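Local coordinates for protein MerB2 (Bacillus megaterium, PDB 5C17) that probably cleaves the carbon-mercury bond of organomercurial compounds as an alkylmercury lyase, and binds a mercury(II) ion, at residues 129-134 against 139-144; 104-109 against 117-122. All coordinates share one frame; numbering follows the deposited sequence.

Contact 1. Residues 129-134 against 139-144; sequences PIEVTV and LAKTTP
A beta hairpin with a bulge in its second strand pairs Glu-131 with Thr-143 and then sets Thr-133 against both Ala-140 and Lys-141. Glu-131 and Thr-143 form the regular hydrogen-bonded pair: Glu-131 N gives to Thr-143 O at 2.9 Å, and Thr-143 N returns the bond to Glu-131 O. Near the turn, 139-144 carries one extra residue, and Thr-133 takes up the slack. Thr-133 O accepts Ala-140 N at 2.9 Å in an almost straight bond (178°), while Thr-133 OG1 accepts Lys-141 N, also at 2.9 Å. A chi1 of 65° makes this possible, tucking OG1 between the backbone N and the carbonyl carbon. A valine here would probably leave the Lys-141 amide without its acceptor and weaken the bulge. Lys-141 O is gripped from opposite faces of its plane, by Thr-133 N at 3.0 Å and by Thr-142 OG1 at 2.8 Å. On the Glu-131 face, the lysine chain bends at its last torsion and Lys-141 NZ forms a salt bridge with Glu-131 OE2 at 3.1 Å, the hydrogen bond within it being weak. On the other face, Leu-139 CD2 lies 3.7 Å from Val-132 CG1 and also touches Val-134 CG2, beneath helices 103-113 and 194-207. Paired strands with one extra residue in the second make this a bulged beta hairpin, whose strand 138-143 closes one edge of the sheet.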
loop_
_atom_site.group_PDB
_atom_site.type_symbol
_atom_site.label_atom_id
_atom_site.label_comp_id
_atom_site.label_asym_id
_atom_site.label_seq_id
_atom_site.Cartn_x
_atom_site.Cartn_y
_atom_site.Cartn_z
ATOM N N PRO A 129 4.503 13.591 14.831
ATOM C CA PRO A 129 4.865 13.396 13.423
ATOM C C PRO A 129 6.027 12.414 13.262
ATOM O O PRO A 129 6.938 12.368 14.088
ATOM C CB PRO A 129 5.260 14.805 12.968
ATOM C CG PRO A 129 5.695 15.497 14.229
ATOM C CD PRO A 129 4.848 14.941 15.314
ATOM N N ILE A 130 5.981 11.651 12.180
ATOM C CA ILE A 130 7.034 10.729 11.773
ATOM C C ILE A 130 7.504 11.147 10.387
ATOM O O ILE A 130 6.677 11.420 9.514
ATOM C CB ILE A 130 6.488 9.294 11.759
ATOM C CG1 ILE A 130 6.199 8.884 13.221
ATOM C CG2 ILE A 130 7.456 8.318 11.044
ATOM C CD1 ILE A 130 5.693 7.540 13.396
ATOM N N GLU A 131 8.815 11.246 10.213
ATOM C CA GLU A 131 9.416 11.581 8.927
ATOM C C GLU A 131 10.469 10.543 8.585
ATOM O O GLU A 131 11.321 10.216 9.412
ATOM C CB GLU A 131 10.041 12.973 8.958
ATOM C CG GLU A 131 8.998 14.054 9.195
ATOM C CD GLU A 131 9.472 15.446 8.806
ATOM O OE1 GLU A 131 8.608 16.322 8.607
ATOM O OE2 GLU A 131 10.698 15.669 8.698
ATOM N N VAL A 132 10.389 10.022 7.372
ATOM C CA VAL A 132 11.330 9.032 6.873
ATOM C C VAL A 132 11.676 9.421 5.450
ATOM O O VAL A 132 10.788 9.776 4.680
ATOM C CB VAL A 132 10.733 7.608 6.864
ATOM C CG1 VAL A 132 11.744 6.616 6.334
ATOM C CG2 VAL A 132 10.291 7.202 8.269
ATOM N N THR A 133 12.950 9.359 5.085
ATOM C CA THR A 133 13.316 9.524 3.684
ATOM C C THR A 133 14.157 8.343 3.227
ATOM O O THR A 133 14.862 7.700 4.019
ATOM C CB THR A 133 14.063 10.843 3.389
ATOM O OG1 THR A 133 15.312 10.840 4.062
ATOM C CG2 THR A 133 13.252 12.053 3.843
ATOM N N VAL A 134 14.053 8.066 1.933
ATOM C CA VAL A 134 14.788 6.983 1.308
ATOM C C VAL A 134 15.533 7.555 0.111
ATOM O O VAL A 134 14.942 8.276 -0.699
ATOM C CB VAL A 134 13.844 5.858 0.849
ATOM C CG1 VAL A 134 14.642 4.700 0.264
ATOM C CG2 VAL A 134 12.965 5.364 2.010
ATOM N N LEU A 139 17.666 3.967 3.815
ATOM C CA LEU A 139 17.035 4.890 4.730
ATOM C C LEU A 139 18.012 6.020 5.026
ATOM O O LEU A 139 19.174 5.775 5.334
ATOM C CB LEU A 139 16.646 4.176 6.018
ATOM C CG LEU A 139 15.491 3.188 5.828
ATOM C CD1 LEU A 139 15.467 2.171 6.964
ATOM C CD2 LEU A 139 14.135 3.914 5.711
ATOM N N ALA A 140 17.539 7.255 4.908
ATOM C CA ALA A 140 18.342 8.431 5.226
ATOM C C ALA A 140 17.779 9.049 6.509
ATOM O O ALA A 140 18.220 8.701 7.595
ATOM C CB ALA A 140 18.328 9.417 4.048
ATOM N N LYS A 141 16.786 9.926 6.415
ATOM C CA LYS A 141 16.195 10.517 7.618
ATOM C C LYS A 141 15.244 9.506 8.239
ATOM O O LYS A 141 14.539 8.801 7.522
ATOM C CB LYS A 141 15.426 11.794 7.244
ATOM C CG LYS A 141 14.940 12.675 8.416
ATOM C CD LYS A 141 13.953 13.755 7.918
ATOM C CE LYS A 141 13.835 14.957 8.866
ATOM N NZ LYS A 141 13.197 14.643 10.179
ATOM N N THR A 142 15.227 9.429 9.567
ATOM C CA THR A 142 14.155 8.739 10.263
ATOM C C THR A 142 13.985 9.423 11.596
ATOM O O THR A 142 14.864 9.349 12.449
ATOM C CB THR A 142 14.453 7.231 10.481
ATOM O OG1 THR A 142 14.598 6.579 9.219
ATOM C CG2 THR A 142 13.347 6.551 11.249
ATOM N N THR A 143 12.863 10.104 11.775
ATOM C CA THR A 143 12.568 10.774 13.029
ATOM C C THR A 143 11.148 10.452 13.442
ATOM O O THR A 143 10.230 10.612 12.641
ATOM C CB THR A 143 12.749 12.296 12.949
ATOM O OG1 THR A 143 11.843 12.861 11.995
ATOM C CG2 THR A 143 14.168 12.644 12.570
ATOM N N PRO A 144 10.950 9.997 14.685
ATOM C CA PRO A 144 11.984 9.640 15.662
ATOM C C PRO A 144 12.866 8.488 15.181
ATOM O O PRO A 144 12.428 7.669 14.379
ATOM C CB PRO A 144 11.174 9.197 16.880
ATOM C CG PRO A 144 9.838 9.759 16.699
ATOM C CD PRO A 144 9.597 9.801 15.235
HETATM O O HOH W 1 9.351 13.581 13.023
#

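Contact 2. Residues 104-109 against 117-122; sequences ISTLEL and VDIHSR
Ile-119 of strand 117-122 pushes its side chain against Thr-106 and Leu-107 of helix 103-113, a case of a helix lying on one face of an antiparallel sheet. The segment axes pass 9.4 Å apart and run at 176°, so the chain leaves the helix, turns and comes back beneath it as a strand. No hydrogen bond links the two segments, and the fit depends on how three side chains are turned. Ile-119 crosses Thr-106 obliquely and meets it with both branches: CD1 comes to 3.7 Å from Thr-106 CB, while CG2 packs against the same CB and, at 3.8 Å, against Thr-106 CG2. The two branches can share the work because CG1 stands anti to the carbonyl carbon (chi1 -60°), which places CG2 anti to the backbone N. Leu-107 approaches differently, at about a right angle to Ile-119, and its CD2 makes the closest approach, 3.6 Å from Ile-119 CD1. The same leucine also touches Val-134 of the next strand and Ala-197 of helix 194-207, so it fills the angle between sheet and second helix. Thr-106 OG1 sits over the isoleucine methyls, but its polar needs are met elsewhere, by Ala-103 O in the preceding turn and by Tyr-170 OH. One residue earlier on the helix, Ser-105 belongs to the pocket that holds the dithiol ligand, and the mercury ion lies about 9 Å from the Thr-106 side chain. The carbonyl of Thr-106 has a less polar setting: its O is buried with no hydrogen-bonding partner in the model, and Ile-119 CD1 lies against it at 3.6 Å.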
loop_
_atom_site.group_PDB
_atom_site.type_symbol
_atom_site.label_atom_id
_atom_site.label_comp_id
_atom_site.label_asym_id
_atom_site.label_seq_id
_atom_site.Cartn_x
_atom_site.Cartn_y
_atom_site.Cartn_z
ATOM N N ILE A 104 3.395 0.342 5.892
ATOM C CA ILE A 104 4.187 -0.549 5.044
ATOM C C ILE A 104 4.214 -0.014 3.616
ATOM O O ILE A 104 5.277 -0.002 2.983
ATOM C CB ILE A 104 3.671 -1.990 5.079
ATOM C CG1 ILE A 104 3.914 -2.596 6.470
ATOM C CG2 ILE A 104 4.357 -2.819 4.013
ATOM C CD1 ILE A 104 3.277 -3.960 6.662
ATOM N N SER A 105 3.060 0.422 3.107
ATOM C CA SER A 105 2.955 0.920 1.749
ATOM C C SER A 105 3.904 2.088 1.507
ATOM O O SER A 105 4.473 2.218 0.430
ATOM C CB SER A 105 1.512 1.342 1.428
ATOM O OG SER A 105 0.634 0.231 1.454
ATOM N N THR A 106 4.061 2.965 2.509
ATOM C CA THR A 106 4.947 4.128 2.325
ATOM C C THR A 106 6.344 3.729 1.864
ATOM O O THR A 106 6.991 4.459 1.116
ATOM C CB THR A 106 5.108 5.034 3.598
ATOM O OG1 THR A 106 5.768 4.348 4.669
ATOM C CG2 THR A 106 3.777 5.587 4.061
ATOM N N LEU A 107 6.834 2.599 2.371
ATOM C CA LEU A 107 8.192 2.150 2.080
ATOM C C LEU A 107 8.212 1.156 0.924
ATOM O O LEU A 107 9.052 1.251 0.017
ATOM C CB LEU A 107 8.815 1.568 3.347
ATOM C CG LEU A 107 9.143 2.644 4.398
ATOM C CD1 LEU A 107 9.339 2.041 5.750
ATOM C CD2 LEU A 107 10.360 3.465 4.016
ATOM N N GLU A 108 7.286 0.206 0.916
ATOM C CA GLU A 108 7.302 -0.755 -0.177
ATOM C C GLU A 108 7.036 -0.087 -1.521
ATOM O O GLU A 108 7.551 -0.552 -2.531
ATOM C CB GLU A 108 6.392 -1.947 0.086
ATOM C CG GLU A 108 4.997 -1.782 -0.338
ATOM C CD GLU A 108 4.155 -3.032 -0.150
ATOM O OE1 GLU A 108 4.630 -4.007 0.466
ATOM O OE2 GLU A 108 3.006 -3.032 -0.624
ATOM N N LEU A 109 6.276 1.005 -1.540
ATOM C CA LEU A 109 6.041 1.710 -2.797
ATOM C C LEU A 109 7.321 2.366 -3.328
ATOM O O LEU A 109 7.497 2.491 -4.535
ATOM C CB LEU A 109 4.907 2.722 -2.638
ATOM C CG LEU A 109 3.511 2.126 -2.475
ATOM C CD1 LEU A 109 2.522 3.182 -2.017
ATOM C CD2 LEU A 109 3.042 1.479 -3.767
ATOM N N VAL A 117 11.835 8.615 -1.893
ATOM C CA VAL A 117 10.622 9.154 -1.306
ATOM C C VAL A 117 10.918 9.966 -0.060
ATOM O O VAL A 117 11.938 9.765 0.603
ATOM C CB VAL A 117 9.592 8.050 -0.962
ATOM C CG1 VAL A 117 9.157 7.313 -2.219
ATOM C CG2 VAL A 117 10.150 7.076 0.065
ATOM N N ASP A 118 10.014 10.897 0.224
ATOM C CA ASP A 118 9.944 11.580 1.510
ATOM C C ASP A 118 8.581 11.196 2.060
ATOM O O ASP A 118 7.563 11.431 1.416
ATOM C CB ASP A 118 10.004 13.104 1.396
ATOM C CG ASP A 118 11.320 13.631 0.831
ATOM O OD1 ASP A 118 12.280 12.870 0.633
ATOM O OD2 ASP A 118 11.397 14.855 0.617
ATOM N N ILE A 119 8.569 10.670 3.270
ATOM C CA ILE A 119 7.368 10.179 3.928
ATOM C C ILE A 119 7.079 11.018 5.157
ATOM O O ILE A 119 7.980 11.265 5.961
ATOM C CB ILE A 119 7.566 8.697 4.397
ATOM C CG1 ILE A 119 7.859 7.796 3.196
ATOM C CG2 ILE A 119 6.361 8.191 5.219
ATOM C CD1 ILE A 119 8.550 6.509 3.560
ATOM N N HIS A 120 5.817 11.415 5.301
ATOM C CA HIS A 120 5.341 12.049 6.525
ATOM C C HIS A 120 4.133 11.274 7.017
ATOM O O HIS A 120 3.203 11.013 6.254
ATOM C CB HIS A 120 4.982 13.523 6.301
ATOM C CG HIS A 120 4.695 14.274 7.566
ATOM N ND1 HIS A 120 3.518 14.134 8.266
ATOM C CD2 HIS A 120 5.437 15.173 8.260
ATOM C CE1 HIS A 120 3.546 14.908 9.338
ATOM N NE2 HIS A 120 4.699 15.554 9.355
ATOM N N SER A 121 4.170 10.910 8.294
ATOM C CA SER A 121 3.094 10.137 8.889
ATOM C C SER A 121 2.947 10.499 10.357
ATOM O O SER A 121 3.446 11.541 10.782
ATOM C CB SER A 121 3.342 8.644 8.687
ATOM O OG SER A 121 2.222 7.861 9.062
ATOM N N ARG A 122 2.273 9.639 11.110
ATOM C CA ARG A 122 1.960 9.894 12.518
ATOM C C ARG A 122 2.139 8.630 13.326
ATOM O O ARG A 122 1.824 7.551 12.859
ATOM C CB ARG A 122 0.506 10.351 12.683
ATOM C CG ARG A 122 0.182 11.697 12.057
ATOM C CD ARG A 122 0.662 12.823 12.913
ATOM N NE ARG A 122 0.549 14.105 12.235
ATOM C CZ ARG A 122 0.898 15.264 12.778
ATOM N NH1 ARG A 122 1.334 15.301 14.036
ATOM N NH2 ARG A 122 0.808 16.387 12.089
#

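In the fold
Followed from the N terminus, the chain reaches contact 2 first. Helix 103-113 is followed, after a short loop, by strand 117-122, and the contact closes the seven-residue connection between residues 109 and 117. The chain then turns into strand 129-135, and contact 1 closes the tighter, four-residue link to residues 139-144. The two loops stand in series, neither nested nor crossed, with centres about 9 Å apart. Strands 117-122 and 129-135 are antiparallel neighbours, probably joined by bonds such as Ile-119 N to Val-132 O. Contact 2 thus fixes a helix carrying a pocket residue onto the sheet, and contact 1 extends that sheet to strand 138-143, one of its two outermost strands.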